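Local coordinates for uncharacterized protein (Burkholderia xenovorans, PDB 5KAK) that is of unknown function but belongs to the NipSnap family, whose domains are related to the dimeric alpha+beta barrels, and packs with other copies of itself, at residues 19-24 against 55-60; 28-33 against 46-51; 63-66 against 70-73. All blocks are in the same frame, centred on the assembly; numbering follows the deposited sequence.

Interaction 1 of 3, residues 19-24 against 55-60; sequences RPNGAR and PLNQVV
The type II beta turn R19-G22, which leads from strand 10-18 into helix 23-42 of this NIPSNAP domain, is clasped by N57, a residue of the loop just before strand 58-65. The turn is closed by G22 N bonding to R19 O at 2.9 Å, and its corner residues P20 and N21 present their backbone to the asparagine. N57 stands on the loop with a positive phi, 58°, and its CG lies beside the backbone N and anti to the carbonyl carbon (chi1 -50°), which brings the amide across to the turn. N21 N donates to N57 OD1 at 2.8 Å, nearly straight at 161°, but it reaches the oxygen from well above the carbonyl plane. On the other branch, N57 ND2 also packs against P20, 3.5 Å from P20 CA and 4.0 Å from P20 CB, while its hydrogen bond is made outside the two segments. The stem follows: N57 CB lies 3.9 Å from R19 O. The polar end of N21 turns elsewhere, its ND2 bonding to OE1 of Q93 of a second subunit, whose NE2 donates to P20 O; the turn is thus gripped by both N57 and that Q93. N57 OD1 has a further partner: a water donates to N57 OD1 at 2.8 Å and accepts from A23 N at 2.9 Å.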
# COMPACT_ATOMS: atom_id res chain seq x y z
N ARG E 19 14.15 4.25 10.89
CA ARG E 19 15.24 4.55 9.98
C ARG E 19 15.97 3.25 9.65
O ARG E 19 16.04 2.35 10.50
CB ARG E 19 16.17 5.57 10.66
CG ARG E 19 17.49 5.84 9.96
CD ARG E 19 18.32 6.80 10.79
NE ARG E 19 19.01 6.16 11.91
CZ ARG E 19 19.55 6.83 12.93
NH1 ARG E 19 19.46 8.15 12.96
NH2 ARG E 19 20.18 6.18 13.91
N PRO E 20 16.49 3.08 8.44
CA PRO E 20 17.18 1.82 8.12
C PRO E 20 18.29 1.49 9.12
O PRO E 20 19.12 2.33 9.48
CB PRO E 20 17.74 2.08 6.72
CG PRO E 20 16.71 3.02 6.10
CD PRO E 20 16.31 3.93 7.24
N ASN E 21 18.29 0.23 9.56
CA ASN E 21 19.24 -0.31 10.54
C ASN E 21 19.14 0.39 11.88
O ASN E 21 20.09 0.38 12.66
CB ASN E 21 20.67 -0.27 10.00
CG ASN E 21 20.83 -1.07 8.73
OD1 ASN E 21 20.38 -2.21 8.66
ND2 ASN E 21 21.42 -0.46 7.71
N GLY E 22 17.98 0.99 12.17
CA GLY E 22 17.76 1.63 13.45
C GLY E 22 17.26 0.74 14.56
O GLY E 22 17.24 1.18 15.71
N ALA E 23 16.84 -0.50 14.27
CA ALA E 23 16.25 -1.32 15.33
C ALA E 23 17.27 -1.65 16.43
O ALA E 23 16.89 -1.73 17.60
CB ALA E 23 15.63 -2.60 14.76
N ARG E 24 18.55 -1.81 16.07
CA ARG E 24 19.55 -2.17 17.07
C ARG E 24 19.64 -1.11 18.16
O ARG E 24 19.57 -1.41 19.36
CB ARG E 24 20.91 -2.39 16.40
N PRO E 55 8.52 -6.75 6.51
CA PRO E 55 8.94 -5.34 6.50
C PRO E 55 10.08 -5.18 7.49
O PRO E 55 9.92 -5.42 8.69
CB PRO E 55 7.68 -4.59 6.94
CG PRO E 55 6.95 -5.59 7.80
CD PRO E 55 7.23 -6.95 7.20
N LEU E 56 11.25 -4.79 6.99
CA LEU E 56 12.42 -4.69 7.84
C LEU E 56 12.49 -3.32 8.52
O LEU E 56 11.75 -2.39 8.18
CB LEU E 56 13.67 -4.97 7.01
CG LEU E 56 13.73 -6.40 6.48
CD1 LEU E 56 14.81 -6.55 5.42
CD2 LEU E 56 13.97 -7.36 7.66
N ASN E 57 13.39 -3.20 9.50
CA ASN E 57 13.52 -1.97 10.29
C ASN E 57 12.21 -1.63 10.98
O ASN E 57 11.76 -0.48 10.97
CB ASN E 57 14.00 -0.80 9.44
CG ASN E 57 15.22 -1.14 8.61
OD1 ASN E 57 16.21 -1.64 9.13
ND2 ASN E 57 15.14 -0.88 7.31
N GLN E 58 11.56 -2.64 11.55
CA GLN E 58 10.21 -2.48 12.07
C GLN E 58 10.18 -3.08 13.46
O GLN E 58 10.69 -4.19 13.67
CB GLN E 58 9.16 -3.14 11.17
CG GLN E 58 7.73 -2.91 11.63
CD GLN E 58 6.70 -3.61 10.75
OE1 GLN E 58 6.42 -4.79 10.93
NE2 GLN E 58 6.11 -2.85 9.82
N VAL E 59 9.60 -2.36 14.40
CA VAL E 59 9.41 -2.89 15.74
C VAL E 59 7.92 -3.08 15.95
O VAL E 59 7.09 -2.27 15.50
CB VAL E 59 10.04 -2.00 16.84
CG1 VAL E 59 11.55 -2.03 16.75
CG2 VAL E 59 9.56 -0.59 16.74
N VAL E 60 7.58 -4.18 16.61
CA VAL E 60 6.21 -4.61 16.82
C VAL E 60 6.04 -4.91 18.31
O VAL E 60 6.75 -5.77 18.84
CB VAL E 60 5.86 -5.85 15.98
CG1 VAL E 60 4.47 -6.37 16.31
CG2 VAL E 60 5.98 -5.55 14.51
O HOH W 1 16.63 -2.11 11.89

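Interaction 2 of 3, residues 28-33 against 46-51; sequences QHFERE and IGYFYT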
# COMPACT_ATOMS: atom_id res chain seq x y z
N GLN E 28 18.54 -1.25 22.07
CA GLN E 28 19.49 -0.86 23.10
C GLN E 28 18.88 0.16 24.04
O GLN E 28 19.01 0.06 25.26
CB GLN E 28 20.76 -0.30 22.46
CG GLN E 28 21.70 -1.36 21.91
CD GLN E 28 23.00 -0.76 21.38
OE1 GLN E 28 23.07 0.43 21.06
NE2 GLN E 28 24.04 -1.59 21.29
N HIS E 29 18.21 1.18 23.49
CA HIS E 29 17.69 2.23 24.35
C HIS E 29 16.62 1.68 25.28
O HIS E 29 16.58 2.03 26.46
CB HIS E 29 17.12 3.38 23.51
CG HIS E 29 18.18 4.25 22.88
ND1 HIS E 29 19.15 4.89 23.62
CD2 HIS E 29 18.39 4.58 21.59
CE1 HIS E 29 19.93 5.58 22.80
NE2 HIS E 29 19.49 5.41 21.56
N PHE E 30 15.78 0.78 24.76
CA PHE E 30 14.69 0.25 25.57
C PHE E 30 15.19 -0.72 26.62
O PHE E 30 14.71 -0.71 27.76
CB PHE E 30 13.61 -0.38 24.67
CG PHE E 30 12.51 0.58 24.34
CD1 PHE E 30 12.61 1.43 23.26
CD2 PHE E 30 11.43 0.71 25.20
CE1 PHE E 30 11.62 2.35 22.99
CE2 PHE E 30 10.45 1.63 24.96
CZ PHE E 30 10.54 2.46 23.85
N GLU E 31 16.13 -1.60 26.27
CA GLU E 31 16.61 -2.54 27.27
C GLU E 31 17.41 -1.82 28.35
O GLU E 31 17.30 -2.15 29.53
CB GLU E 31 17.45 -3.65 26.64
CG GLU E 31 18.77 -3.19 26.06
CD GLU E 31 19.41 -4.24 25.18
OE1 GLU E 31 18.79 -5.31 25.00
OE2 GLU E 31 20.53 -4.01 24.67
N ARG E 32 18.18 -0.79 27.97
CA ARG E 32 19.00 -0.10 28.96
C ARG E 32 18.20 0.88 29.81
O ARG E 32 18.58 1.15 30.95
CB ARG E 32 20.15 0.66 28.28
CG ARG E 32 21.20 -0.21 27.64
CD ARG E 32 22.24 0.65 26.95
NE ARG E 32 23.23 -0.13 26.23
CZ ARG E 32 24.13 0.39 25.41
NH1 ARG E 32 24.16 1.70 25.22
NH2 ARG E 32 25.01 -0.39 24.78
N GLU E 33 17.12 1.44 29.28
CA GLU E 33 16.51 2.59 29.94
C GLU E 33 15.00 2.64 29.76
O GLU E 33 14.26 2.80 30.74
CB GLU E 33 17.16 3.88 29.42
CG GLU E 33 16.54 5.15 29.95
CD GLU E 33 17.26 6.41 29.47
OE1 GLU E 33 18.15 6.32 28.59
OE2 GLU E 33 16.93 7.50 29.98
N ILE E 46 2.87 -8.07 26.28
CA ILE E 46 2.72 -9.39 25.68
C ILE E 46 3.94 -9.77 24.85
O ILE E 46 4.36 -10.93 24.85
CB ILE E 46 1.42 -9.44 24.85
CG1 ILE E 46 0.21 -9.32 25.78
CG2 ILE E 46 1.36 -10.71 24.00
CD1 ILE E 46 -1.07 -8.96 25.07
N GLY E 47 4.54 -8.81 24.16
CA GLY E 47 5.70 -9.08 23.32
C GLY E 47 6.25 -7.80 22.74
O GLY E 47 5.48 -6.89 22.40
N TYR E 48 7.58 -7.72 22.61
CA TYR E 48 8.26 -6.58 22.00
C TYR E 48 9.33 -7.13 21.07
O TYR E 48 10.26 -7.79 21.53
CB TYR E 48 8.88 -5.66 23.07
CG TYR E 48 8.87 -4.19 22.68
CD1 TYR E 48 9.34 -3.77 21.45
CD2 TYR E 48 8.38 -3.22 23.56
CE1 TYR E 48 9.33 -2.42 21.09
CE2 TYR E 48 8.37 -1.86 23.21
CZ TYR E 48 8.85 -1.47 21.97
OH TYR E 48 8.83 -0.14 21.61
N PHE E 49 9.19 -6.87 19.78
CA PHE E 49 9.97 -7.56 18.78
C PHE E 49 10.53 -6.59 17.76
O PHE E 49 10.04 -5.46 17.61
CB PHE E 49 9.14 -8.60 18.00
CG PHE E 49 8.30 -9.49 18.86
CD1 PHE E 49 8.83 -10.65 19.42
CD2 PHE E 49 6.97 -9.18 19.09
CE1 PHE E 49 8.04 -11.47 20.21
CE2 PHE E 49 6.18 -9.99 19.86
CZ PHE E 49 6.71 -11.14 20.44
N TYR E 50 11.51 -7.06 17.01
CA TYR E 50 11.86 -6.42 15.75
C TYR E 50 11.77 -7.44 14.63
O TYR E 50 11.88 -8.65 14.86
CB TYR E 50 13.25 -5.78 15.80
CG TYR E 50 14.37 -6.75 16.04
CD1 TYR E 50 14.71 -7.14 17.33
CD2 TYR E 50 15.10 -7.26 14.98
CE1 TYR E 50 15.74 -8.03 17.55
CE2 TYR E 50 16.14 -8.15 15.19
CZ TYR E 50 16.46 -8.53 16.48
OH TYR E 50 17.49 -9.41 16.69
N THR E 51 11.54 -6.96 13.41
CA THR E 51 11.37 -7.89 12.29
C THR E 51 12.71 -8.42 11.79
O THR E 51 13.72 -7.71 11.76
CB THR E 51 10.62 -7.22 11.14
OG1 THR E 51 11.29 -6.01 10.78
CG2 THR E 51 9.18 -6.95 11.57
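F30 and Y48 meet between helix 23-42 and strand 45-51, each directing its CB toward the other segment. In Y48 the CB leaves the strand, and chi1 of -147°, displaced from a staggered value, swings the ring toward the helix. Farther along, CE2 of Y48 comes within 4.4 Å of F30 CE2, an apolar touch. The hydroxyl at the end makes the closest approach, with Y48 OH 3.8 Å from F30 CZ. It sits over one face of the phenylalanine ring, offset toward the rim, which explains why CE1 and CE2 of F30 are almost as near to it, at 4.0 and 4.1 Å from Y48 OH. The long directions of the two side chains cross at about a right angle, while their ring planes are inclined by 42°. The centroids are 5.4 Å apart, an oblique aromatic pair. In this alpha-beta domain, helix 23-42 packs against one face of the antiparallel sheet, and the pair is a buried piece of that helix-on-sheet core. Further aromatic rings join it: F30 stacks with F26 and meets Y87 edge to face, while Y48 stacks with H61 and meets F109 of a third subunit edge to face. That subunit also adds a strand alongside F49, Y50 and T51, carrying the sheet across the interface, and its S110 OG is hydrogen-bonded to the backbone N of Y48.

Interaction 3 of 3, residues 63-66 against 70-73; sequences WGYE and DRAR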
# COMPACT_ATOMS: atom_id res chain seq x y z
N TRP E 63 0.58 -4.71 23.87
CA TRP E 63 0.26 -4.40 25.25
C TRP E 63 -1.17 -4.80 25.57
O TRP E 63 -2.10 -4.49 24.81
CB TRP E 63 0.43 -2.91 25.50
CG TRP E 63 1.82 -2.44 25.25
CD1 TRP E 63 2.34 -2.02 24.07
CD2 TRP E 63 2.86 -2.35 26.22
NE1 TRP E 63 3.66 -1.66 24.24
CE2 TRP E 63 4.01 -1.86 25.55
CE3 TRP E 63 2.95 -2.65 27.59
CZ2 TRP E 63 5.22 -1.65 26.21
CZ3 TRP E 63 4.15 -2.43 28.24
CH2 TRP E 63 5.27 -1.94 27.56
N GLY E 64 -1.36 -5.46 26.71
CA GLY E 64 -2.67 -5.92 27.14
C GLY E 64 -3.28 -5.00 28.19
O GLY E 64 -2.58 -4.49 29.06
N TYR E 65 -4.60 -4.82 28.10
CA TYR E 65 -5.34 -3.96 29.00
C TYR E 65 -6.62 -4.68 29.39
O TYR E 65 -7.14 -5.50 28.63
CB TYR E 65 -5.64 -2.59 28.35
CG TYR E 65 -4.38 -1.81 28.03
CD1 TYR E 65 -3.74 -1.09 29.03
CD2 TYR E 65 -3.84 -1.80 26.76
CE1 TYR E 65 -2.60 -0.38 28.76
CE2 TYR E 65 -2.68 -1.08 26.48
CZ TYR E 65 -2.07 -0.37 27.50
OH TYR E 65 -0.92 0.34 27.26
N GLU E 66 -7.13 -4.38 30.58
CA GLU E 66 -8.35 -5.04 31.02
C GLU E 66 -9.56 -4.51 30.27
O GLU E 66 -10.56 -5.23 30.13
CB GLU E 66 -8.54 -4.85 32.53
CG GLU E 66 -7.46 -5.54 33.35
CD GLU E 66 -7.49 -5.15 34.82
OE1 GLU E 66 -8.56 -5.28 35.45
OE2 GLU E 66 -6.44 -4.71 35.34
N ASP E 70 -9.05 1.34 31.16
CA ASP E 70 -7.73 0.99 31.71
C ASP E 70 -6.61 1.46 30.80
O ASP E 70 -5.61 2.03 31.26
CB ASP E 70 -7.67 -0.52 31.91
CG ASP E 70 -6.38 -1.01 32.56
OD1 ASP E 70 -5.91 -0.40 33.55
OD2 ASP E 70 -5.86 -2.04 32.08
N ARG E 71 -6.75 1.20 29.50
CA ARG E 71 -5.72 1.62 28.55
C ARG E 71 -5.59 3.13 28.52
O ARG E 71 -4.47 3.66 28.54
CB ARG E 71 -6.05 1.06 27.17
CG ARG E 71 -5.18 1.62 26.09
CD ARG E 71 -5.56 1.12 24.71
NE ARG E 71 -4.71 1.78 23.74
CZ ARG E 71 -4.95 2.97 23.21
NH1 ARG E 71 -6.04 3.65 23.55
NH2 ARG E 71 -4.08 3.49 22.35
N ALA E 72 -6.72 3.84 28.48
CA ALA E 72 -6.68 5.30 28.45
C ALA E 72 -6.05 5.86 29.71
O ALA E 72 -5.28 6.83 29.65
CB ALA E 72 -8.09 5.87 28.27
N ARG E 73 -6.36 5.27 30.87
CA ARG E 73 -5.82 5.80 32.11
C ARG E 73 -4.32 5.58 32.18
O ARG E 73 -3.56 6.49 32.54
CB ARG E 73 -6.51 5.14 33.30
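Strand 58-65 ends at Y65 and the chain turns within two residues into helix 68-80, bringing the CA atoms of Y65 and R71 to 5.6 Å and letting D70 reach the backbone of E66. E66 N donates to D70 OD2 at 3.1 Å in a nearly straight bond, meeting the oxygen on its anti side, 21° out of the carboxylate plane. D70 CG stands anti to its own backbone N (chi1 -177°), an orientation that carries OD2 back to the strand end, where it also lies at the edge of the Y65 ring. This tight strand-to-helix connection packs its first helical turn on the last strand residue: R71 CB sits over the face of the Y65 ring, 3.6 Å from the centroid, in a CH-pi contact. R71 CG runs on across the ring, 3.7 Å from Y65 CE2, and the extended chain carries the guanidinium past it, with the two planes 84° apart. R71 NE then forms a salt bridge with E12 of strand 10-18. The carboxylates of E66 and D70 come close, E66 OE2 lying 4.3 Å from D70 OD2. A salt bridge from R44 NH2 to E66 OE2 and a long, weak pair from R44 NH1 to D70 OD2 would together offset the repulsion, while D70 OD1 is salt-bridged to R74.

In the fold
From the N terminus, strand 10-18 runs into the turn of interaction 1, and helix 23-42 follows. Interaction 1 closes a loop of 30 residues, 25-54, joining the turn ahead of that helix to the loop ahead of strand 58-65. Interaction 2 is nested inside it, tying the same helix to strand 45-51; backbone pairs between V60 and F49 and between Q58 and T51 connect the two contacts through neighbouring strands. Interaction 3 comes afterwards in series, a short loop closed where strand 58-65 passes into helix 68-80, about 26 Å from interaction 1 between centres. It touches interaction 2 by packing of I46 against G64.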